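Local coordinates for putative iron-regulated protein A (Parabacteroides distasonis ATCC 8503, PDB 4ECG) that binds calcium ions and, as a member of the imelysin (peptidase M75) family, may act in iron-regulated processes, though its precise role is not established, at residues A[26-29]-A[30-33]; A[50-53]-A[54-58]; A[205-208]-A[209-212]. All coordinates share one frame; numbering follows the deposited sequence.

Contact 1: residues A[26-29]-A[30-33]; sequences KPTE and DQMS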
loop_
_atom_site.group_PDB
_atom_site.type_symbol
_atom_site.label_atom_id
_atom_site.label_comp_id
_atom_site.label_asym_id
_atom_site.label_seq_id
_atom_site.Cartn_x
_atom_site.Cartn_y
_atom_site.Cartn_z
ATOM N N LYS A 26 -2.388 13.779 -29.781
ATOM C CA LYS A 26 -1.397 13.631 -28.748
ATOM C C LYS A 26 -1.550 14.766 -27.748
ATOM O O LYS A 26 -1.724 15.897 -28.125
ATOM C CB LYS A 26 0.007 13.605 -29.348
ATOM C CG LYS A 26 0.186 12.499 -30.384
ATOM C CD LYS A 26 1.610 11.945 -30.448
ATOM C CE LYS A 26 1.994 11.543 -31.879
ATOM N NZ LYS A 26 3.166 10.622 -31.915
ATOM N N PRO A 27 -1.489 14.459 -26.450
ATOM C CA PRO A 27 -1.673 15.530 -25.482
ATOM C C PRO A 27 -0.525 16.543 -25.471
ATOM O O PRO A 27 0.617 16.194 -25.726
ATOM C CB PRO A 27 -1.752 14.787 -24.148
ATOM C CG PRO A 27 -1.046 13.497 -24.355
ATOM C CD PRO A 27 -1.203 13.161 -25.805
ATOM N N THR A 28 -0.865 17.784 -25.164
ATOM C CA THR A 28 0.086 18.864 -25.086
ATOM C C THR A 28 0.750 18.777 -23.731
ATOM O O THR A 28 0.311 18.017 -22.821
ATOM C CB THR A 28 -0.606 20.246 -25.220
ATOM O OG1 THR A 28 -1.592 20.382 -24.199
ATOM C CG2 THR A 28 -1.296 20.387 -26.541
ATOM N N GLU A 29 1.810 19.570 -23.594
ATOM C CA GLU A 29 2.523 19.650 -22.330
ATOM C C GLU A 29 1.679 20.262 -21.230
ATOM O O GLU A 29 1.700 19.731 -20.119
ATOM C CB GLU A 29 3.872 20.356 -22.479
ATOM C CG GLU A 29 4.847 19.449 -23.220
ATOM C CD GLU A 29 6.260 19.963 -23.252
ATOM O OE1 GLU A 29 6.736 20.403 -22.194
ATOM O OE2 GLU A 29 6.877 19.895 -24.334
ATOM N N ASP A 30 0.930 21.328 -21.542
ATOM C CA ASP A 30 0.042 21.954 -20.564
ATOM C C ASP A 30 -0.996 20.922 -20.100
ATOM O O ASP A 30 -1.376 20.898 -18.900
ATOM C CB ASP A 30 -0.641 23.242 -21.074
ATOM C CG ASP A 30 0.347 24.460 -21.220
ATOM O OD1 ASP A 30 1.377 24.534 -20.513
ATOM O OD2 ASP A 30 0.082 25.369 -22.040
ATOM N N GLN A 31 -1.410 20.036 -21.011
ATOM C CA GLN A 31 -2.443 19.025 -20.662
ATOM C C GLN A 31 -1.891 17.984 -19.703
ATOM O O GLN A 31 -2.515 17.624 -18.724
ATOM C CB GLN A 31 -2.990 18.314 -21.909
ATOM C CG GLN A 31 -4.240 18.942 -22.499
ATOM C CD GLN A 31 -4.436 18.687 -23.994
ATOM O OE1 GLN A 31 -3.762 17.872 -24.604
ATOM N NE2 GLN A 31 -5.376 19.401 -24.578
HETATM N N MSE A 32 -0.705 17.490 -20.028
HETATM C CA MSE A 32 -0.004 16.520 -19.207
HETATM C C MSE A 32 0.358 17.109 -17.843
HETATM O O MSE A 32 0.280 16.415 -16.840
HETATM C CB MSE A 32 1.269 16.048 -19.923
HETATM C CG MSE A 32 1.032 14.933 -20.955
HETATM SE SE MSE A 32 2.625 14.473 -21.913
HETATM C CE MSE A 32 2.911 16.088 -22.892
ATOM N N SER A 33 0.752 18.385 -17.821
ATOM C CA SER A 33 1.100 19.064 -16.560
ATOM C C SER A 33 -0.128 19.152 -15.606
ATOM O O SER A 33 -0.011 18.999 -14.377
ATOM C CB SER A 33 1.671 20.446 -16.882
ATOM O OG SER A 33 2.234 21.035 -15.736
#
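Thr28 and Gln31 face each other across the first turn of helix 29-68, their CA atoms 5.1 Å apart, and the chain changes there from extended to helical. Two backbone bonds start the helix: Met32 N donates to Thr28 O, and Ser33 N to Glu29 O at 2.8 Å. The side chains add a reciprocal pair. Thr28 OG1 accepts from Gln31 N at 3.2 Å, a somewhat bent bond. The torsion that allows this sets OG1 between the backbone N and the carbonyl carbon (chi1 58°), where it can meet the Gln31 amide. In return Gln31 OE1 takes the hydrogen of Thr28 N at 3.0 Å. That bond is straight at the hydrogen, 165°, yet the donor stands above the amide plane, 43° out of it. The Gln31 chain, extended beyond CG, runs back along the helix to reach it and also brings OE1 near CA of Pro27. Next to this polar pair, selenomethionine Met32 bends at its last torsion, carrying CE to 3.2 Å from Thr28 O, while its CG lies 4.2 Å from CG of the Pro27 ring. Leu318 touches the side chains of both Pro27 and Met32, as does Phe379, and Val225 and Tyr226 also meet Met32. Ser33 OG is hydrogen-bonded to His215 NE2. With Thr28 as N-cap and Gln31 answering from three residues on, the exchange of side-chain and backbone bonds is a capping box, here closing the N-terminal end of the 40-residue helix 29-68.

Contact 2: residues A[50-53]-A[54-58]; sequences DMLT and KMTAY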
loop_
_atom_site.group_PDB
_atom_site.type_symbol
_atom_site.label_atom_id
_atom_site.label_comp_id
_atom_site.label_asym_id
_atom_site.label_seq_id
_atom_site.Cartn_x
_atom_site.Cartn_y
_atom_site.Cartn_z
ATOM N N ASP A 50 -5.226 12.168 4.894
ATOM C CA ASP A 50 -6.243 11.322 5.518
ATOM C C ASP A 50 -5.485 10.306 6.356
ATOM O O ASP A 50 -5.899 9.983 7.467
ATOM C CB ASP A 50 -7.087 10.620 4.434
ATOM C CG ASP A 50 -8.171 9.649 4.983
ATOM O OD1 ASP A 50 -8.881 9.981 5.972
ATOM O OD2 ASP A 50 -8.347 8.549 4.363
HETATM N N MSE A 51 -4.385 9.785 5.817
HETATM C CA MSE A 51 -3.521 8.896 6.602
HETATM C C MSE A 51 -3.022 9.592 7.915
HETATM O O MSE A 51 -3.090 8.988 8.982
HETATM C CB MSE A 51 -2.340 8.403 5.783
HETATM C CG MSE A 51 -1.670 7.144 6.397
HETATM SE SE MSE A 51 -0.144 6.631 5.366
HETATM C CE MSE A 51 0.541 5.390 6.738
ATOM N N LEU A 52 -2.549 10.841 7.852
ATOM C CA LEU A 52 -2.010 11.470 9.056
ATOM C C LEU A 52 -3.143 11.608 10.073
ATOM O O LEU A 52 -2.956 11.274 11.247
ATOM C CB LEU A 52 -1.306 12.812 8.794
ATOM C CG LEU A 52 -0.743 13.577 10.008
ATOM C CD1 LEU A 52 0.238 12.733 10.820
ATOM C CD2 LEU A 52 -0.116 14.910 9.595
ATOM N N THR A 53 -4.324 12.030 9.612
ATOM C CA THR A 53 -5.466 12.233 10.507
ATOM C C THR A 53 -5.785 10.882 11.154
ATOM O O THR A 53 -5.893 10.799 12.366
ATOM C CB THR A 53 -6.700 12.844 9.789
ATOM O OG1 THR A 53 -6.381 14.147 9.260
ATOM C CG2 THR A 53 -7.892 12.956 10.739
ATOM N N LYS A 54 -5.871 9.816 10.360
ATOM C CA LYS A 54 -6.271 8.521 10.888
ATOM C C LYS A 54 -5.166 7.913 11.767
ATOM O O LYS A 54 -5.475 7.174 12.717
ATOM C CB LYS A 54 -6.658 7.523 9.781
ATOM C CG LYS A 54 -7.685 7.969 8.741
ATOM C CD LYS A 54 -9.093 7.619 9.119
ATOM C CE LYS A 54 -10.146 8.162 8.141
ATOM N NZ LYS A 54 -10.171 7.332 6.919
HETATM N N MSE A 55 -3.894 8.212 11.457
HETATM C CA MSE A 55 -2.766 7.737 12.270
HETATM C C MSE A 55 -2.713 8.418 13.643
HETATM O O MSE A 55 -2.431 7.785 14.627
HETATM C CB MSE A 55 -1.427 7.878 11.536
HETATM C CG MSE A 55 -0.270 7.181 12.220
HETATM SE SE MSE A 55 -0.472 5.203 12.246
HETATM C CE MSE A 55 0.250 4.888 10.502
ATOM N N THR A 56 -2.971 9.694 13.693
ATOM C CA THR A 56 -3.149 10.393 14.949
ATOM C C THR A 56 -4.317 9.804 15.755
ATOM O O THR A 56 -4.166 9.592 16.939
ATOM C CB THR A 56 -3.283 11.917 14.715
ATOM O OG1 THR A 56 -2.162 12.380 13.909
ATOM C CG2 THR A 56 -3.403 12.737 16.104
ATOM N N ALA A 57 -5.445 9.456 15.142
ATOM C CA ALA A 57 -6.539 8.792 15.913
ATOM C C ALA A 57 -6.076 7.419 16.405
ATOM O O ALA A 57 -6.333 7.011 17.571
ATOM C CB ALA A 57 -7.800 8.644 15.101
ATOM N N TYR A 58 -5.354 6.711 15.546
ATOM C CA TYR A 58 -4.863 5.407 15.935
ATOM C C TYR A 58 -3.917 5.466 17.159
ATOM O O TYR A 58 -4.082 4.679 18.082
ATOM C CB TYR A 58 -4.218 4.692 14.783
ATOM C CG TYR A 58 -3.398 3.517 15.245
ATOM C CD1 TYR A 58 -3.962 2.280 15.495
ATOM C CD2 TYR A 58 -2.029 3.643 15.398
ATOM C CE1 TYR A 58 -3.160 1.199 15.939
ATOM C CE2 TYR A 58 -1.229 2.583 15.791
ATOM C CZ TYR A 58 -1.787 1.382 16.081
ATOM O OH TYR A 58 -0.932 0.457 16.536
#
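Leu52 O is held by two donors from the same residue: Thr56 N at 2.9 Å and Thr56 OG1 at 3.0 Å. The amide approaches nearly along the C=O axis, whereas the hydroxyl comes from above the carbonyl plane, 38° out of it. Thr56 OG1 can fold back onto the preceding turn because it lies beside its own backbone N, anti to the carbonyl carbon (chi1 -52°). The Leu52 methyl CD1 also comes within 3.9 Å of this hydroxyl. On another side of the helix Lys54 reaches back to Asp50. Its NZ meets the carboxylate unevenly, 3.1 Å from OD1 and 3.4 Å from OD2, in a salt bridge whose two hydrogen bonds are both weak. Bends at chi2 and chi4 turn the lysine chain toward the acid, with CE next to OD1. Arg303 is the stronger partner of Asp50, forming a salt bridge to OD2, so the carboxylate is shared by two positive groups. With an alanine at Lys54, Asp50 would probably keep Arg303 but lose its partner one turn on, along with the CE contact at OD1. The buried selenomethionines Met51 and Met55 run alongside each other in the same direction, with their CE methyls 3.8 Å apart. Thr188 of helix 171-196 touches both, while Trp88 and Val84 of helix 71-89 meet Met51 and Met55 respectively. All three pairs are four residues apart, the spacing of an alpha-helix, here with a buried selenomethionine pair facing neighbouring helices and the Asp50-Lys54 ion pair on another side, within the helical imelysin-like fold.

Contact 3: residues A[205-208]-A[209-212]; sequences PSSY and AEAM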
loop_
_atom_site.group_PDB
_atom_site.type_symbol
_atom_site.label_atom_id
_atom_site.label_comp_id
_atom_site.label_asym_id
_atom_site.label_seq_id
_atom_site.Cartn_x
_atom_site.Cartn_y
_atom_site.Cartn_z
ATOM N N PRO A 205 14.964 17.121 0.765
ATOM C CA PRO A 205 15.212 18.496 1.164
ATOM C C PRO A 205 14.015 19.401 1.036
ATOM O O PRO A 205 13.788 20.197 1.901
ATOM C CB PRO A 205 16.332 18.951 0.209
ATOM C CG PRO A 205 16.292 17.998 -0.949
ATOM C CD PRO A 205 15.788 16.706 -0.388
ATOM N N SER A 206 13.284 19.287 -0.060
ATOM C CA SER A 206 12.215 20.239 -0.405
ATOM C C SER A 206 10.891 19.491 -0.719
ATOM O O SER A 206 10.818 18.277 -0.717
ATOM C CB SER A 206 12.662 21.116 -1.575
ATOM O OG SER A 206 12.905 20.337 -2.738
ATOM N N SER A 207 9.838 20.231 -0.965
ATOM C CA SER A 207 8.539 19.623 -1.187
ATOM C C SER A 207 8.529 18.691 -2.399
ATOM O O SER A 207 8.955 19.072 -3.465
ATOM C CB SER A 207 7.499 20.727 -1.370
ATOM O OG SER A 207 6.269 20.187 -1.811
ATOM N N TYR A 208 8.040 17.470 -2.232
ATOM C CA TYR A 208 8.023 16.531 -3.347
ATOM C C TYR A 208 6.883 16.902 -4.226
ATOM O O TYR A 208 6.998 16.746 -5.424
ATOM C CB TYR A 208 7.925 15.051 -2.911
ATOM C CG TYR A 208 8.293 14.087 -4.032
ATOM C CD1 TYR A 208 9.608 13.789 -4.304
ATOM C CD2 TYR A 208 7.299 13.515 -4.844
ATOM C CE1 TYR A 208 9.935 12.927 -5.351
ATOM C CE2 TYR A 208 7.609 12.647 -5.894
ATOM C CZ TYR A 208 8.937 12.354 -6.152
ATOM O OH TYR A 208 9.262 11.500 -7.218
ATOM N N ALA A 209 5.784 17.393 -3.630
ATOM C CA ALA A 209 4.613 17.785 -4.406
ATOM C C ALA A 209 5.000 18.887 -5.381
ATOM O O ALA A 209 4.565 18.879 -6.544
ATOM C CB ALA A 209 3.451 18.252 -3.510
ATOM N N GLU A 210 5.788 19.840 -4.909
ATOM C CA GLU A 210 6.173 20.963 -5.734
ATOM C C GLU A 210 7.133 20.515 -6.831
ATOM O O GLU A 210 6.970 20.895 -7.994
ATOM C CB GLU A 210 6.776 22.088 -4.887
ATOM C CG GLU A 210 5.759 22.856 -4.024
ATOM C CD GLU A 210 4.590 23.496 -4.817
ATOM O OE1 GLU A 210 4.825 24.123 -5.911
ATOM O OE2 GLU A 210 3.426 23.372 -4.327
ATOM N N ALA A 211 8.121 19.690 -6.491
ATOM C CA ALA A 211 9.048 19.196 -7.507
ATOM C C ALA A 211 8.264 18.434 -8.559
ATOM O O ALA A 211 8.526 18.590 -9.772
ATOM C CB ALA A 211 10.096 18.310 -6.899
HETATM N N MSE A 212 7.271 17.632 -8.137
HETATM C CA MSE A 212 6.435 16.980 -9.158
HETATM C C MSE A 212 5.604 17.975 -9.989
HETATM O O MSE A 212 5.533 17.816 -11.225
HETATM C CB MSE A 212 5.578 15.838 -8.623
HETATM C CG MSE A 212 6.029 14.444 -9.142
HETATM SE SE MSE A 212 4.678 13.239 -8.760
HETATM C CE MSE A 212 4.462 12.584 -10.524
#
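Hydrogen bonds at the start of helix 208-214 tie Ser207 and Tyr208 to the turn that follows. Ser207 OG accepts from Glu210 N at 3.2 Å in a fairly straight bond. The hydroxyl reaches this amide with OG anti to the serine's own N (chi1 170°), beside the carbonyl carbon. Two backbone bonds follow: Ala211 N to Ser207 O at 3.2 Å, and Met212 N to Tyr208 O at 2.9 Å. Ser207 OG bonds more strongly to Trp195 O, at the end of helix 171-196, so the hydroxyl connects two helix ends, which are also joined by backbone bonds that pair Tyr208 with Gly194 and Ala209 with Trp195.

The serine is thus the N-cap of helix 208-214, its side chain meeting an amide that would otherwise lack an acceptor within the first turn. Glu210 lays its aliphatic part against the cap, CG 3.5 Å from Ser207 OG, before its chain turns off at chi2.

Apolar and aromatic contacts belong to Tyr208 and Met212, whose side chains pass at a slant. The ring atom CE2 of Tyr208 lies 4.0 Å from Met212 CG and 4.1 Å from its SE. Selenium sits 5.4 Å from the ring centroid, 67° off the ring normal, an oblique Met-aromatic contact in selenomethionine form. Around the tyrosine, Trp195 packs edge-to-face and the Tyr220 ring meets it with the planes at about 60°, while Ala209 and Met212 both touch Val40 of helix 29-68 and Met212 also reaches Ala228 and Met232 of helix 225-233. The side chain of Tyr208 lies about 8 Å from that of Ser221, which, with Gln227, binds a calcium ion.

Contacts 1 and 2 lie on helix 29-68, with centres 35 Å apart: contact 1 caps its start at the surface, while contact 2 is a partly buried stretch of its body. Contact 3 is mostly buried and belongs to the short helix 208-214, yet packs on helix 29-68 through Val40 and Leu45. Its nearest atoms are about 6 Å from contact 1, and both have side chains touching helix 225-233. Both helix starts use a hydroxyl N-cap, answered by a glutamine in contact 1 and tied to the Trp195 carbonyl in contact 3, beside a tyrosine set among aromatic rings; mid-helix, contact 2 has a hydroxyl folded onto a carbonyl of the preceding turn, an ion pair and a selenomethionine pair.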